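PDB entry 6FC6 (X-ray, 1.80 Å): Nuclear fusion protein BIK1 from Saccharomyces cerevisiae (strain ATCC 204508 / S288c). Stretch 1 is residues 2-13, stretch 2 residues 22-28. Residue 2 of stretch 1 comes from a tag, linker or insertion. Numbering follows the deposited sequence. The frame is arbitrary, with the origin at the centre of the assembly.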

# COMPACT_ATOMS: atom_id res chain seq x y z
N PRO A 2 12.60 -3.75 -11.08
CA PRO A 2 11.91 -2.46 -11.01
C PRO A 2 11.25 -2.20 -9.64
O PRO A 2 11.20 -1.05 -9.24
N MET A 3 10.77 -3.24 -8.94
CA MET A 3 10.14 -2.99 -7.62
C MET A 3 11.11 -2.78 -6.49
O MET A 3 10.68 -2.36 -5.42
N ASP A 4 12.40 -3.11 -6.69
CA ASP A 4 13.36 -3.05 -5.60
C ASP A 4 13.46 -1.68 -4.93
O ASP A 4 13.55 -1.59 -3.69
N ARG A 5 13.44 -0.61 -5.73
CA ARG A 5 13.62 0.76 -5.12
C ARG A 5 12.42 1.10 -4.17
O ARG A 5 12.59 1.72 -3.13
N TYR A 6 11.24 0.62 -4.54
CA TYR A 6 10.05 0.80 -3.71
C TYR A 6 10.02 -0.14 -2.50
O TYR A 6 9.60 0.25 -1.38
N GLN A 7 10.48 -1.36 -2.71
CA GLN A 7 10.60 -2.34 -1.60
C GLN A 7 11.53 -1.92 -0.50
O GLN A 7 11.27 -2.17 0.69
N ARG A 8 12.57 -1.19 -0.86
CA ARG A 8 13.48 -0.65 0.13
C ARG A 8 12.88 0.38 1.02
O ARG A 8 13.48 0.75 2.00
N LYS A 9 11.71 0.91 0.66
CA LYS A 9 11.08 1.95 1.45
C LYS A 9 9.93 1.44 2.30
O LYS A 9 9.22 2.26 2.91
N ILE A 10 9.73 0.11 2.36
CA ILE A 10 8.72 -0.46 3.21
C ILE A 10 8.94 -0.04 4.66
O ILE A 10 10.02 -0.19 5.20
N GLY A 11 7.89 0.44 5.30
CA GLY A 11 7.99 0.99 6.67
C GLY A 11 8.01 2.52 6.70
O GLY A 11 7.69 3.10 7.71
N CYS A 12 8.28 3.16 5.58
CA CYS A 12 8.14 4.60 5.47
C CYS A 12 6.71 5.09 5.38
O CYS A 12 5.82 4.35 5.10
N PHE A 13 6.57 6.41 5.58
CA PHE A 13 5.31 7.09 5.49
C PHE A 13 5.24 7.96 4.28
O PHE A 13 6.19 8.60 3.95
N GLY A 22 -0.03 7.57 5.08
CA GLY A 22 -0.08 6.11 5.16
C GLY A 22 1.31 5.48 5.26
O GLY A 22 2.26 6.02 4.71
N GLN A 23 1.41 4.37 5.99
CA GLN A 23 2.65 3.65 6.07
C GLN A 23 2.70 2.58 4.94
O GLN A 23 1.80 1.77 4.80
N LEU A 24 3.78 2.59 4.17
CA LEU A 24 3.96 1.61 3.10
C LEU A 24 4.30 0.24 3.73
O LEU A 24 5.28 0.09 4.44
N LYS A 25 3.49 -0.76 3.44
CA LYS A 25 3.71 -2.09 4.01
C LYS A 25 3.98 -3.23 3.02
O LYS A 25 4.35 -4.32 3.44
N TYR A 26 3.68 -3.01 1.75
CA TYR A 26 3.79 -4.07 0.75
C TYR A 26 3.95 -3.43 -0.58
O TYR A 26 3.30 -2.38 -0.85
N VAL A 27 4.80 -4.04 -1.44
CA VAL A 27 4.85 -3.63 -2.81
C VAL A 27 4.88 -4.86 -3.69
O VAL A 27 5.73 -5.69 -3.54
N GLY A 28 3.96 -4.97 -4.62
CA GLY A 28 3.94 -6.13 -5.47
C GLY A 28 2.65 -6.38 -6.15
O GLY A 28 1.76 -5.58 -6.07

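The most unusual feature of this contact is that Gln23 serves two partners in the first stretch at once, Gly11 and Phe13: its amide end holds a backbone carbonyl while its aliphatic stem packs on an aromatic ring. With chi1 and chi2 both t the chain is extended, and NE2 of Gln23 donates a hydrogen bond to O of Gly11 (3.0 Å, nearly linear at 171°). Along the way CG of Gln23 lies 4.0 Å from the centroid of the Phe13 ring (CG, CD1, CD2, CE1, CE2 and CZ), over its face, a CH-pi contact. Phe13, chi1 m, pairs with Gln23 across an antiparallel, non-hydrogen-bonded bridge that places both side chains on the same face of the sheet.

The backbone fixes this register. Gly11 N donates to Leu24 O (2.8 Å), and Leu24 N donates to Cys12 O (2.9 Å). Gly11 has a positive phi, and a CB there would jam against the preceding carbonyl, so glycine suits the turn from Lys9 to Cys12.

Leu24 and Val27 point toward the first stretch and are buried, as befits branched apolar side chains. Leu24 (chi1 t, chi2 p) sets CG 4.1 Å from CG1 of Ile10, and its CB lies 4.2 Å from SG of Cys12, whose chi1 is p. Ile10 (m, t) leaves its CA sideways, yet CD1 still comes within 4.4 Å of CG2 of Val27. Val27, chi1 t, reaches further along the first stretch: its CG1 meets SD of Met3 at 3.8 Å and CB of Tyr6 at 4.0 Å. Met3 and Tyr6 point toward the strand in return, although the end of Tyr6 leads away. The flexible thioether of Met3 (m, m, chi3 91°) suits such a fit.

Gln7 (m, t) also starts sideways, but its end approaches the strand, where NE2 of Gln7 donates to O of Val27 (3.1 Å). A long amide can thus satisfy a carbonyl beside an apolar patch.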

# COMPACT_ATOMS: atom_id res chain seq x y z
CB PRO A 2 10.86 -2.56 -12.09
CG PRO A 2 10.85 -3.98 -12.55
CD PRO A 2 12.16 -4.56 -12.23
CB MET A 3 9.23 -4.18 -7.19
CG MET A 3 8.05 -4.47 -8.02
SD MET A 3 7.06 -3.02 -8.24
CE MET A 3 7.73 -2.30 -9.76
CB ASP A 4 14.78 -3.40 -6.07
CG ASP A 4 14.90 -4.84 -6.63
OD1 ASP A 4 13.91 -5.62 -6.70
OD2 ASP A 4 16.04 -5.15 -7.02
CB ARG A 5 13.80 1.82 -6.17
CG ARG A 5 12.62 2.03 -7.12
CD ARG A 5 12.71 3.29 -7.96
NE ARG A 5 13.86 3.26 -8.83
CZ ARG A 5 14.99 3.93 -8.61
NH1 ARG A 5 15.13 4.75 -7.57
NH2 ARG A 5 15.97 3.79 -9.47
CB TYR A 6 8.81 0.59 -4.57
CG TYR A 6 8.82 1.40 -5.78
CD1 TYR A 6 8.80 2.80 -5.68
CD2 TYR A 6 8.98 0.84 -7.03
CE1 TYR A 6 8.86 3.61 -6.80
CE2 TYR A 6 9.05 1.65 -8.16
CZ TYR A 6 9.00 3.02 -8.04
OH TYR A 6 9.09 3.82 -9.16
CB GLN A 7 10.92 -3.73 -2.12
CG GLN A 7 9.64 -4.34 -2.63
CD GLN A 7 9.87 -5.57 -3.45
OE1 GLN A 7 10.99 -5.94 -3.70
NE2 GLN A 7 8.78 -6.19 -3.92
CB ARG A 8 14.74 -0.02 -0.55
CG ARG A 8 15.67 -1.07 -1.15
CD ARG A 8 17.02 -0.45 -1.55
NE ARG A 8 16.95 0.29 -2.82
CZ ARG A 8 17.12 -0.25 -4.04
NH1 ARG A 8 17.07 0.50 -5.11
NH2 ARG A 8 17.35 -1.55 -4.21
CB LYS A 9 10.56 3.04 0.50
CG LYS A 9 11.64 3.74 -0.31
CD LYS A 9 12.46 4.65 0.57
CE LYS A 9 13.44 5.45 -0.27
NZ LYS A 9 12.79 6.55 -1.03
CB ILE A 10 8.56 -1.98 3.00
CG1 ILE A 10 7.69 -2.19 1.76
CG2 ILE A 10 7.95 -2.65 4.22
CD1 ILE A 10 7.74 -3.52 1.17
CB CYS A 12 8.91 5.18 4.27
SG CYS A 12 8.02 5.05 2.65
CB PHE A 13 5.06 7.90 6.77
CG PHE A 13 4.86 7.03 7.99
CD1 PHE A 13 5.92 6.53 8.67
CD2 PHE A 13 3.57 6.68 8.40
CE1 PHE A 13 5.72 5.72 9.77
CE2 PHE A 13 3.37 5.90 9.50
CZ PHE A 13 4.45 5.37 10.16
CB GLN A 23 2.81 2.99 7.42
CG GLN A 23 4.22 2.47 7.64
CD GLN A 23 4.41 1.77 8.96
OE1 GLN A 23 3.49 1.28 9.51
NE2 GLN A 23 5.63 1.75 9.45
CB LEU A 24 5.05 2.07 2.17
CG LEU A 24 5.35 1.06 1.02
CD1 LEU A 24 4.16 1.04 0.08
CD2 LEU A 24 6.63 1.45 0.25
CB LYS A 25 2.57 -2.44 4.96
CG LYS A 25 2.45 -1.32 5.99
CD LYS A 25 1.85 -1.74 7.28
CE LYS A 25 2.93 -2.09 8.25
NZ LYS A 25 2.26 -2.67 9.41
CB TYR A 26 2.52 -4.94 0.72
CG TYR A 26 2.52 -5.95 -0.39
CD1 TYR A 26 3.30 -7.13 -0.32
CD2 TYR A 26 1.77 -5.75 -1.48
CE1 TYR A 26 3.29 -8.02 -1.36
CE2 TYR A 26 1.76 -6.68 -2.52
CZ TYR A 26 2.53 -7.80 -2.44
OH TYR A 26 2.46 -8.71 -3.52
CB VAL A 27 6.12 -2.74 -3.06
CG1 VAL A 27 6.19 -2.44 -4.55
CG2 VAL A 27 6.01 -1.43 -2.30